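Local structure of pectate lyase II (Xanthomonas campestris pv. campestris, 2QX3) at residues Gly6-Gly11 against Pro126-Val131; Asp73-Gly78 against Asn96-Asn101; Ile88-Asn93 against Ile116-Asn121. The protein probably cleaves pectate, the polygalacturonate backbone of plant cell-wall pectin, by beta-elimination, as a secreted polysaccharide lyase of family 1. One frame throughout, in Å; residues are numbered along the deposited sequence. Where two conformers were deposited one is given.

Contact 1: residues Gly6-Gly11 against Pro126-Val131; sequences GAATTG and PSKIWV
Outside the right-handed parallel beta-helix, the type I beta turn Gly6-Thr9 of the N-terminal arm lies against a coil corner at Lys128 and the strand that follows. Thr9 is the main point of touch. Its OG1 stands beside the backbone N (chi1 -53°), which sets CG2 of Thr9 anti to that N and lays this methyl 3.9 Å from CB of Trp130 and 3.5 Å from O of Lys128. Thr9 OG1 donates to Gly6 O at 2.8 Å. The backbone N of Thr9 binds the same Gly6 O at 3.0 Å, and both donors reach it from one face of the carbonyl plane, with OG1 tilted 30° from that plane. Thr9 OG1 also lies 3.0 Å from C of Lys128, and its 3.3 Å approach to Ile129 N is at too poor an angle for a hydrogen bond. Further out, the lysine chain, bent at chi3 (76°), brings CE of Lys128 to within 3.8 Å of Ala8 CB. The indole of Trp130 leads away from the turn, and its NE1 is bonded to Ser167 OG. Gly6 N is held by Thr165 OG1. Since the Thr9 hydroxyl gives its proton to Gly6 and no hydrogen bond crosses between the two segments, they meet by van der Waals packing; polar ties of the arm run to Asn96 and Thr165, in the coils before and after.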
loop_
_atom_site.group_PDB
_atom_site.type_symbol
_atom_site.label_atom_id
_atom_site.label_comp_id
_atom_site.label_asym_id
_atom_site.label_seq_id
_atom_site.Cartn_x
_atom_site.Cartn_y
_atom_site.Cartn_z
ATOM N N GLY A 6 -3.151 5.062 11.604
ATOM C CA GLY A 6 -3.835 3.830 12.007
ATOM C C GLY A 6 -3.460 3.327 13.399
ATOM O O GLY A 6 -3.624 2.135 13.691
ATOM N N ALA A 7 -2.956 4.223 14.253
ATOM C CA ALA A 7 -2.426 3.834 15.570
ATOM C C ALA A 7 -3.439 3.164 16.503
ATOM O O ALA A 7 -3.062 2.334 17.327
ATOM C CB ALA A 7 -1.771 5.014 16.269
ATOM N N ALA A 8 -4.718 3.510 16.369
ATOM C CA ALA A 8 -5.744 2.916 17.225
ATOM C C ALA A 8 -6.126 1.478 16.831
ATOM O O ALA A 8 -6.861 0.819 17.564
ATOM C CB ALA A 8 -6.989 3.822 17.271
ATOM N N THR A 9 -5.622 0.991 15.688
ATOM C CA THR A 9 -6.012 -0.334 15.151
ATOM C C THR A 9 -5.586 -1.473 16.088
ATOM O O THR A 9 -4.426 -1.526 16.513
ATOM C CB THR A 9 -5.432 -0.576 13.721
ATOM O OG1 THR A 9 -5.790 0.515 12.862
ATOM C CG2 THR A 9 -5.952 -1.876 13.111
ATOM N N THR A 10 -6.527 -2.365 16.412
ATOM C CA THR A 10 -6.237 -3.549 17.247
ATOM C C THR A 10 -6.622 -4.863 16.564
ATOM O O THR A 10 -6.270 -5.954 17.045
ATOM C CB THR A 10 -6.933 -3.483 18.640
ATOM O OG1 THR A 10 -8.340 -3.340 18.458
ATOM C CG2 THR A 10 -6.415 -2.303 19.469
ATOM N N GLY A 11 -7.339 -4.752 15.443
ATOM C CA GLY A 11 -7.805 -5.921 14.691
ATOM C C GLY A 11 -8.632 -6.852 15.554
ATOM O O GLY A 11 -9.542 -6.404 16.253
ATOM N N PRO A 126 -14.049 2.164 5.110
ATOM C CA PRO A 126 -13.143 1.576 6.096
ATOM C C PRO A 126 -12.281 2.604 6.837
ATOM O O PRO A 126 -11.937 3.658 6.284
ATOM C CB PRO A 126 -12.265 0.641 5.248
ATOM C CG PRO A 126 -13.143 0.260 4.106
ATOM C CD PRO A 126 -13.890 1.532 3.786
ATOM N N SER A 127 -11.956 2.296 8.090
ATOM C CA SER A 127 -11.075 3.136 8.909
ATOM C C SER A 127 -10.381 2.250 9.919
ATOM O O SER A 127 -10.831 1.121 10.154
ATOM C CB SER A 127 -11.854 4.241 9.632
ATOM O OG SER A 127 -12.793 3.703 10.549
ATOM N N LYS A 128 -9.307 2.775 10.520
ATOM C CA LYS A 128 -8.451 2.032 11.455
ATOM C C LYS A 128 -7.992 0.739 10.809
ATOM O O LYS A 128 -8.449 -0.347 11.152
ATOM C CB LYS A 128 -9.151 1.776 12.797
ATOM C CG LYS A 128 -9.741 3.035 13.436
ATOM C CD LYS A 128 -10.761 2.697 14.534
ATOM C CE LYS A 128 -10.074 2.249 15.814
ATOM N NZ LYS A 128 -11.064 1.909 16.889
ATOM N N ILE A 129 -7.110 0.879 9.828
ATOM C CA ILE A 129 -6.573 -0.266 9.125
ATOM C C ILE A 129 -5.055 -0.237 9.271
ATOM O O ILE A 129 -4.431 0.821 9.158
ATOM C CB ILE A 129 -6.981 -0.285 7.622
ATOM C CG1 ILE A 129 -8.485 0.033 7.425
ATOM C CG2 ILE A 129 -6.582 -1.602 6.982
ATOM C CD1 ILE A 129 -9.494 -1.007 7.957
ATOM N N TRP A 130 -4.471 -1.390 9.568
ATOM C CA TRP A 130 -3.032 -1.495 9.684
ATOM C C TRP A 130 -2.517 -2.544 8.702
ATOM O O TRP A 130 -2.781 -3.742 8.864
ATOM C CB TRP A 130 -2.629 -1.839 11.127
ATOM C CG TRP A 130 -1.141 -1.811 11.404
ATOM C CD1 TRP A 130 -0.196 -1.058 10.763
ATOM C CD2 TRP A 130 -0.442 -2.525 12.440
ATOM N NE1 TRP A 130 1.048 -1.273 11.320
ATOM C CE2 TRP A 130 0.926 -2.171 12.346
ATOM C CE3 TRP A 130 -0.841 -3.433 13.436
ATOM C CZ2 TRP A 130 1.901 -2.691 13.212
ATOM C CZ3 TRP A 130 0.138 -3.964 14.291
ATOM C CH2 TRP A 130 1.488 -3.587 14.172
ATOM N N VAL A 131 -1.792 -2.084 7.685
ATOM C CA VAL A 131 -1.229 -2.975 6.675
ATOM C C VAL A 131 0.264 -3.022 6.949
ATOM O O VAL A 131 0.972 -2.056 6.687
ATOM C CB VAL A 131 -1.559 -2.501 5.218
ATOM C CG1 VAL A 131 -0.896 -3.392 4.175
ATOM C CG2 VAL A 131 -3.074 -2.444 4.990
#

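Contact 2: residues Asp73-Gly78 against Asn96-Asn101; sequences DVTIKG and NVIIQN
Asn96 and Asp73 start two successive rungs of a parallel beta-helix face, where strands 74-78 and 97-100 run in the same direction, their axes approaching to 4.7 Å. From the corner at Asn96, its CB passes 3.7 Å from Asp73 OD1. CG of Asn96 stands anti to the backbone N (chi1 -172°), 3.8 Å from Asp73 OD1, and carries the amide towards the aspartate. At the tip, Asn96 ND2 donates to OD1 of Asp73 at 2.8 Å in an almost straight bond (172° at the hydrogen). This bond lies in the amide plane and uses the anti lone pair of Asp73 OD1, although amide and carboxylate are turned 77° against each other. The other branch, OD1 of Asn96, accepts from the backbone N of Thr10 and of Gly11, so both ends of the amide are engaged and its rotation is fixed.

Beyond this pair the backbones form a parallel ladder in which Val74 O takes Ile98 N at 2.8 Å and Ile98 O takes Ile76 N at 2.7 Å. Thr75 and Ile98 lie side by side, OG1 of Thr75 being 3.8 Å from Ile98 CD1 while accepting from Gly12 N. The far end is closed by Asn101, whose ND2 reaches Gly78 O at 3.0 Å from above the carbonyl plane; its OD1 turns to Gly325 N.

Strand 39-43 pairs with the edge of 74-78 away from 97-100, and strand 129-137 continues the ladder beyond 97-100. Val74, Ile76, Val97 and Ile99 face inward, against strands 65-69 and 87-91, whereas Ile98 and Gln100 lie on the other face beside Trp130.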
loop_
_atom_site.group_PDB
_atom_site.type_symbol
_atom_site.label_atom_id
_atom_site.label_comp_id
_atom_site.label_asym_id
_atom_site.label_seq_id
_atom_site.Cartn_x
_atom_site.Cartn_y
_atom_site.Cartn_z
ATOM N N ASP A 73 -13.089 -5.544 13.427
ATOM C CA ASP A 73 -12.354 -6.223 14.487
ATOM C C ASP A 73 -11.719 -7.512 13.979
ATOM O O ASP A 73 -11.909 -8.580 14.560
ATOM C CB ASP A 73 -13.276 -6.521 15.671
ATOM C CG ASP A 73 -13.942 -5.276 16.220
ATOM O OD1 ASP A 73 -13.292 -4.210 16.236
ATOM O OD2 ASP A 73 -15.118 -5.363 16.636
ATOM N N VAL A 74 -10.962 -7.404 12.891
ATOM C CA VAL A 74 -10.404 -8.575 12.226
ATOM C C VAL A 74 -8.897 -8.440 12.045
ATOM O O VAL A 74 -8.411 -7.429 11.540
ATOM C CB VAL A 74 -11.059 -8.809 10.852
ATOM C CG1 VAL A 74 -10.461 -10.037 10.182
ATOM C CG2 VAL A 74 -12.565 -8.956 11.000
ATOM N N THR A 75 -8.161 -9.466 12.460
ATOM C CA THR A 75 -6.776 -9.637 12.039
ATOM C C THR A 75 -6.642 -10.768 11.025
ATOM O O THR A 75 -7.113 -11.882 11.258
ATOM C CB THR A 75 -5.852 -9.921 13.237
ATOM O OG1 THR A 75 -5.978 -8.869 14.202
ATOM C CG2 THR A 75 -4.404 -10.016 12.783
ATOM N N ILE A 76 -5.997 -10.476 9.901
ATOM C CA ILE A 76 -5.508 -11.513 9.010
ATOM C C ILE A 76 -3.996 -11.535 9.122
ATOM O O ILE A 76 -3.328 -10.545 8.796
ATOM C CB ILE A 76 -5.913 -11.272 7.542
ATOM C CG1 ILE A 76 -7.440 -11.327 7.402
ATOM C CG2 ILE A 76 -5.252 -12.303 6.626
ATOM C CD1 ILE A 76 -7.961 -10.841 6.066
ATOM N N LYS A 77 -3.447 -12.651 9.595
ATOM C CA LYS A 77 -2.002 -12.793 9.702
ATOM C C LYS A 77 -1.475 -14.071 9.049
ATOM O O LYS A 77 -2.025 -15.157 9.272
ATOM C CB LYS A 77 -1.554 -12.717 11.164
ATOM C CG LYS A 77 -0.063 -12.477 11.308
ATOM C CD LYS A 77 0.321 -12.073 12.712
ATOM C CE LYS A 77 1.812 -11.822 12.786
ATOM N NZ LYS A 77 2.579 -12.949 12.207
ATOM N N GLY A 78 -0.408 -13.932 8.262
ATOM C CA GLY A 78 0.246 -15.071 7.667
ATOM C C GLY A 78 1.144 -15.716 8.701
ATOM O O GLY A 78 1.864 -15.028 9.428
ATOM N N ASN A 96 -11.237 -1.340 11.782
ATOM C CA ASN A 96 -10.353 -1.955 12.774
ATOM C C ASN A 96 -9.834 -3.298 12.278
ATOM O O ASN A 96 -10.155 -4.366 12.813
ATOM C CB ASN A 96 -11.046 -2.075 14.144
ATOM C CG ASN A 96 -10.097 -2.516 15.236
ATOM O OD1 ASN A 96 -8.915 -2.184 15.202
ATOM N ND2 ASN A 96 -10.605 -3.292 16.202
ATOM N N VAL A 97 -9.022 -3.225 11.232
ATOM C CA VAL A 97 -8.570 -4.416 10.533
ATOM C C VAL A 97 -7.060 -4.414 10.450
ATOM O O VAL A 97 -6.459 -3.405 10.085
ATOM C CB VAL A 97 -9.208 -4.517 9.110
ATOM C CG1 VAL A 97 -8.560 -5.617 8.294
ATOM C CG2 VAL A 97 -10.716 -4.753 9.202
ATOM N N ILE A 98 -6.453 -5.541 10.805
ATOM C CA ILE A 98 -5.027 -5.738 10.627
ATOM C C ILE A 98 -4.764 -6.786 9.551
ATOM O O ILE A 98 -5.360 -7.870 9.563
ATOM C CB ILE A 98 -4.335 -6.212 11.931
ATOM C CG1 ILE A 98 -4.516 -5.186 13.052
ATOM C CG2 ILE A 98 -2.840 -6.540 11.666
ATOM C CD1 ILE A 98 -3.926 -5.634 14.403
ATOM N N ILE A 99 -3.874 -6.453 8.619
ATOM C CA ILE A 99 -3.394 -7.406 7.630
ATOM C C ILE A 99 -1.881 -7.457 7.744
ATOM O O ILE A 99 -1.207 -6.458 7.480
ATOM C CB ILE A 99 -3.777 -7.000 6.195
ATOM C CG1 ILE A 99 -5.302 -6.809 6.080
ATOM C CG2 ILE A 99 -3.226 -8.025 5.199
ATOM C CD1 ILE A 99 -5.763 -6.111 4.798
ATOM N N GLN A 100 -1.354 -8.625 8.107
ATOM C CA GLN A 100 0.027 -8.717 8.566
ATOM C C GLN A 100 0.711 -10.008 8.154
ATOM O O GLN A 100 0.086 -11.062 8.125
ATOM C CB GLN A 100 0.038 -8.605 10.087
ATOM C CG GLN A 100 1.358 -8.224 10.705
ATOM C CD GLN A 100 1.194 -7.912 12.176
ATOM O OE1 GLN A 100 0.568 -8.679 12.904
ATOM N NE2 GLN A 100 1.749 -6.786 12.622
ATOM N N ASN A 101 2.002 -9.908 7.835
ATOM C CA ASN A 101 2.857 -11.067 7.538
ATOM C C ASN A 101 2.368 -11.945 6.380
ATOM O O ASN A 101 2.635 -13.158 6.344
ATOM C CB ASN A 101 3.138 -11.891 8.819
ATOM C CG ASN A 101 4.512 -12.562 8.791
ATOM O OD1 ASN A 101 5.518 -11.930 8.470
ATOM N ND2 ASN A 101 4.551 -13.851 9.110
#

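Contact 3: residues Ile88-Asn93 against Ile116-Asn121; sequences IRVVGN and ISLEGN
Arg89 bends at chi3 (78°) and Glu119 sets its CG anti to the carbonyl carbon (chi1 -47°) with the rest of its chain extended, and these torsions bring guanidinium and carboxylate together on one face of a parallel beta-helix sheet. The grip is side-on. Arg89 NE donates to Glu119 OE2 and Arg89 NH1 to Glu119 OE1, each at 2.7 Å, forming a two-point salt bridge across adjacent rungs. The two planes are only 23° apart, yet both nitrogens come in out of the carboxylate plane, NE to OE2 from above it and NH1 to OE1 on the syn side. Glu119 OE2 has a second donor in Ser117 OG at 2.7 Å, which arrives on the anti side, so three hydrogen bonds fix the carboxylate.

Beneath the bridge the strands keep strict parallel register: Ser117 O receives Val90 N at 2.9 Å, and Val90 O receives Glu119 N at 2.8 Å. On the opposite, inward face Val90 and Leu118 point the same way, with CB of Val90 3.9 Å from CD2 of Leu118. Val90 packs on against Val97 and Leu118 against Ile129, which ties the pair to the stacked core of the helix.

Past the strand ends Gly92 turns with positive phi. Gly92 N still reaches Glu119 O at 2.9 Å, and Gly92 CA lies 3.4 Å from OD1 of Asn121, an oxygen bonded in turn to Ser123 OG.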
loop_
_atom_site.group_PDB
_atom_site.type_symbol
_atom_site.label_atom_id
_atom_site.label_comp_id
_atom_site.label_asym_id
_atom_site.label_seq_id
_atom_site.Cartn_x
_atom_site.Cartn_y
_atom_site.Cartn_z
ATOM N N ILE A 88 -6.741 -9.567 -0.892
ATOM C CA ILE A 88 -7.627 -9.244 0.218
ATOM C C ILE A 88 -8.258 -7.875 -0.050
ATOM O O ILE A 88 -7.548 -6.914 -0.386
ATOM C CB ILE A 88 -6.845 -9.209 1.569
ATOM C CG1 ILE A 88 -6.216 -10.570 1.894
ATOM C CG2 ILE A 88 -7.744 -8.751 2.715
ATOM C CD1 ILE A 88 -5.060 -10.483 2.870
ATOM N N ARG A 89 -9.581 -7.800 0.064
ATOM C CA ARG A 89 -10.306 -6.528 0.002
ATOM C C ARG A 89 -10.982 -6.271 1.338
ATOM O O ARG A 89 -11.537 -7.200 1.938
ATOM C CB ARG A 89 -11.409 -6.559 -1.063
ATOM C CG ARG A 89 -10.978 -6.383 -2.499
ATOM C CD ARG A 89 -12.189 -6.604 -3.444
ATOM N NE ARG A 89 -13.096 -5.451 -3.510
ATOM C CZ ARG A 89 -14.349 -5.492 -3.974
ATOM N NH1 ARG A 89 -15.078 -4.386 -4.009
ATOM N NH2 ARG A 89 -14.890 -6.633 -4.388
ATOM N N VAL A 90 -10.908 -5.030 1.808
ATOM C CA VAL A 90 -11.744 -4.569 2.907
ATOM C C VAL A 90 -12.683 -3.467 2.435
ATOM O O VAL A 90 -12.243 -2.397 2.014
ATOM C CB VAL A 90 -10.895 -4.040 4.078
ATOM C CG1 VAL A 90 -11.791 -3.536 5.197
ATOM C CG2 VAL A 90 -9.956 -5.125 4.585
ATOM N N VAL A 91 -13.980 -3.739 2.509
ATOM C CA VAL A 91 -14.939 -2.896 1.815
ATOM C C VAL A 91 -16.128 -2.440 2.678
ATOM O O VAL A 91 -16.671 -3.187 3.524
ATOM C CB VAL A 91 -15.344 -3.515 0.423
ATOM C CG1 VAL A 91 -16.107 -4.809 0.594
ATOM C CG2 VAL A 91 -16.118 -2.520 -0.449
ATOM N N GLY A 92 -16.479 -1.167 2.481
ATOM C CA GLY A 92 -17.641 -0.533 3.108
ATOM C C GLY A 92 -17.513 -0.215 4.588
ATOM O O GLY A 92 -16.486 0.282 5.049
ATOM N N ASN A 93 -18.573 -0.522 5.330
ATOM C CA ASN A 93 -18.652 -0.238 6.754
ATOM C C ASN A 93 -17.835 -1.282 7.537
ATOM O O ASN A 93 -18.362 -2.081 8.318
ATOM C CB ASN A 93 -20.136 -0.218 7.175
ATOM C CG ASN A 93 -20.352 0.337 8.570
ATOM O OD1 ASN A 93 -19.555 1.130 9.084
ATOM N ND2 ASN A 93 -21.437 -0.086 9.191
ATOM N N ILE A 116 -3.919 -5.945 -1.862
ATOM C CA ILE A 116 -4.542 -5.486 -0.624
ATOM C C ILE A 116 -5.271 -4.208 -0.994
ATOM O O ILE A 116 -4.633 -3.193 -1.300
ATOM C CB ILE A 116 -3.516 -5.224 0.505
ATOM C CG1 ILE A 116 -2.722 -6.500 0.822
ATOM C CG2 ILE A 116 -4.222 -4.669 1.754
ATOM C CD1 ILE A 116 -1.584 -6.340 1.814
ATOM N N SER A 117 -6.600 -4.265 -0.987
ATOM C CA SER A 117 -7.406 -3.145 -1.453
ATOM C C SER A 117 -8.469 -2.711 -0.447
ATOM O O SER A 117 -9.305 -3.519 -0.025
ATOM C CB SER A 117 -8.057 -3.500 -2.792
ATOM O OG SER A 117 -9.049 -2.545 -3.135
ATOM N N LEU A 118 -8.436 -1.438 -0.067
ATOM C CA LEU A 118 -9.377 -0.908 0.913
ATOM C C LEU A 118 -10.323 0.107 0.280
ATOM O O LEU A 118 -9.884 1.091 -0.317
ATOM C CB LEU A 118 -8.629 -0.269 2.085
ATOM C CG LEU A 118 -7.295 -0.913 2.469
ATOM C CD1 LEU A 118 -6.497 0.008 3.379
ATOM C CD2 LEU A 118 -7.521 -2.263 3.131
ATOM N N GLU A 119 -11.623 -0.137 0.413
ATOM C CA GLU A 119 -12.613 0.504 -0.442
ATOM C C GLU A 119 -13.824 1.034 0.295
ATOM O O GLU A 119 -14.589 0.271 0.889
ATOM C CB GLU A 119 -13.073 -0.463 -1.542
ATOM C CG GLU A 119 -11.932 -1.187 -2.245
ATOM C CD GLU A 119 -12.404 -2.251 -3.211
ATOM O OE1 GLU A 119 -13.563 -2.167 -3.663
ATOM O OE2 GLU A 119 -11.608 -3.172 -3.521
ATOM N N GLY A 120 -13.994 2.352 0.242
ATOM C CA GLY A 120 -15.244 2.980 0.649
ATOM C C GLY A 120 -16.327 2.704 -0.382
ATOM O O GLY A 120 -16.030 2.439 -1.549
ATOM N N ASN A 121 -17.583 2.737 0.058
ATOM C CA ASN A 121 -18.740 2.617 -0.835
ATOM C C ASN A 121 -19.967 3.273 -0.192
ATOM O O ASN A 121 -19.839 3.927 0.851
ATOM C CB ASN A 121 -19.005 1.153 -1.239
ATOM C CG ASN A 121 -19.414 0.261 -0.059
ATOM O OD1 ASN A 121 -19.937 0.726 0.951
ATOM N ND2 ASN A 121 -19.194 -1.033 -0.205
#

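In the fold
From the N terminus, residues 6-11 wait more than a hundred residues for their partner, 126-131, so contact 1 closes the widest loop and both other contacts fall within it. Inside, 73-78 comes first, then 88-93, then 96-101, which closes contact 2, and finally 116-121, which closes contact 3; these two loops therefore cross, as expected when a chain winds through successive coils. Contacts 2 and 3 belong to different faces and meet in the interior, where Ile99 CD1 packs 3.7 Å from Ile116 CG2. Contact 1 adds the N-terminal arm from outside, joined to contact 2 through Asn96 and through Trp130 N, which probably bonds Val97 O.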